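Local coordinates for YaeO (Vibrio cholerae serotype O1, PDB 6JIE), which inhibits Rho-dependent transcription termination, probably by dissociating the Rho hexamer, and structurally resembles the RNA chaperone Hfq, at residues V20-K25 against D61-M66. Sequence-based numbering, arbitrary orientation.
With MG (magnesium ion), chain C.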
# COMPACT_ATOMS: atom_id res chain seq x y z
N VAL A 20 2.86 4.79 3.53
CA VAL A 20 3.66 5.89 4.06
C VAL A 20 5.11 5.76 3.64
O VAL A 20 5.62 4.66 3.38
CB VAL A 20 3.60 5.99 5.60
CG1 VAL A 20 2.18 6.35 6.06
CG2 VAL A 20 4.06 4.71 6.26
N LYS A 21 5.77 6.91 3.58
CA LYS A 21 7.21 7.04 3.42
C LYS A 21 7.78 7.49 4.76
O LYS A 21 7.41 8.56 5.26
CB LYS A 21 7.55 8.03 2.31
CG LYS A 21 9.03 8.42 2.24
CD LYS A 21 9.20 9.58 1.26
CE LYS A 21 10.55 10.26 1.36
NZ LYS A 21 10.54 11.56 0.62
N LEU A 22 8.69 6.70 5.31
CA LEU A 22 9.30 7.01 6.59
C LEU A 22 10.74 7.42 6.36
O LEU A 22 11.49 6.74 5.66
CB LEU A 22 9.26 5.82 7.55
CG LEU A 22 7.89 5.21 7.79
CD1 LEU A 22 8.05 4.10 8.81
CD2 LEU A 22 6.92 6.25 8.29
N THR A 23 11.13 8.55 6.94
CA THR A 23 12.52 8.99 6.91
C THR A 23 13.08 8.93 8.32
O THR A 23 12.49 9.47 9.25
CB THR A 23 12.63 10.41 6.35
OG1 THR A 23 11.96 10.49 5.08
CG2 THR A 23 14.10 10.78 6.14
N MET A 24 14.23 8.26 8.47
CA MET A 24 14.86 8.10 9.77
C MET A 24 15.82 9.25 10.04
O MET A 24 16.19 10.01 9.13
CB MET A 24 15.62 6.78 9.85
CG MET A 24 14.83 5.55 9.36
SD MET A 24 13.22 5.27 10.12
CE MET A 24 13.71 4.83 11.78
N LYS A 25 16.22 9.37 11.31
CA LYS A 25 17.17 10.41 11.69
C LYS A 25 18.51 10.22 11.01
O LYS A 25 19.25 11.18 10.84
CB LYS A 25 17.32 10.45 13.21
CG LYS A 25 16.09 11.06 13.91
CD LYS A 25 16.18 11.11 15.43
CE LYS A 25 14.80 11.42 16.03
NZ LYS A 25 14.82 11.53 17.52
N ASP A 61 11.49 6.14 18.02
CA ASP A 61 12.40 7.18 18.50
C ASP A 61 13.37 7.63 17.42
O ASP A 61 14.01 8.68 17.58
CB ASP A 61 13.23 6.71 19.70
CG ASP A 61 12.41 6.50 20.95
OD1 ASP A 61 12.81 5.64 21.77
OD2 ASP A 61 11.38 7.19 21.12
N GLN A 62 13.54 6.85 16.36
CA GLN A 62 14.47 7.18 15.29
C GLN A 62 13.77 7.76 14.07
O GLN A 62 14.43 7.99 13.05
CB GLN A 62 15.29 5.95 14.91
CG GLN A 62 16.21 5.51 16.02
CD GLN A 62 17.22 6.58 16.37
OE1 GLN A 62 17.70 7.30 15.50
NE2 GLN A 62 17.52 6.72 17.66
N LEU A 63 12.47 8.01 14.14
CA LEU A 63 11.77 8.57 12.99
C LEU A 63 12.02 10.07 12.91
O LEU A 63 11.95 10.78 13.92
CB LEU A 63 10.27 8.32 13.09
CG LEU A 63 9.86 6.87 12.89
CD1 LEU A 63 8.42 6.72 13.34
CD2 LEU A 63 10.01 6.50 11.44
N SER A 64 12.33 10.54 11.71
CA SER A 64 12.41 11.97 11.43
C SER A 64 11.12 12.51 10.83
O SER A 64 10.67 13.60 11.19
CB SER A 64 13.57 12.29 10.49
OG SER A 64 13.65 13.68 10.23
N SER A 65 10.50 11.76 9.92
CA SER A 65 9.25 12.22 9.31
C SER A 65 8.48 11.03 8.79
O SER A 65 9.04 9.96 8.52
CB SER A 65 9.51 13.23 8.18
OG SER A 65 10.26 12.65 7.12
N MET A 66 7.16 11.21 8.68
CA MET A 66 6.27 10.25 8.05
C MET A 66 5.45 11.00 7.00
O MET A 66 4.83 12.03 7.32
CB MET A 66 5.33 9.58 9.07
CG MET A 66 4.22 8.76 8.42
SD MET A 66 3.32 7.81 9.67
CE MET A 66 2.50 9.16 10.53
MG MG C . 14.82 4.73 21.99
O HOH W 1 9.30 10.74 5.24
O HOH W 2 14.40 3.24 20.33
O HOH W 3 16.29 5.76 20.87
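Thr23 O takes two backbone N-H groups at once, from Ser64 N at 2.7 Å and from Ser65 N at 3.1 Å, the signature of a classic beta bulge between antiparallel strands 19-24 and 63-68. Thr23 N returns a nearly straight bond to Ser65 O (3.0 Å, 171° at the hydrogen). On the same face as the hydroxyls of Thr23 and Ser65, one water bridges both and donates to Lys21 O. Leu22 and Met66 share the other, apolar face, CD2 against CG at 3.7 Å; Met24 and Leu63 diverge at the bulge, but the bent Met24 chain carries SD back to Leu63 CD2 (3.7 Å). Beyond the bulge, Lys25 N bonds Gln62 O (2.9 Å), and its side chain, extended beyond CG, runs across Gln62 to set NZ 3.0 Å from Asp61 O. Asp61 OD1, meanwhile, binds a magnesium ion at 2.2 Å with two waters. Helix 9-15 packs on Leu63 and Met66, and strand 45-50 on Val20 and Leu22. The chemistry thus divides: apolar side chains cover one face, a single water ties two hydroxyls to a carbonyl on the other, and the lysine ammonium, not touching the Asp61 carboxylate, may add only modest long-range charge beside the metal.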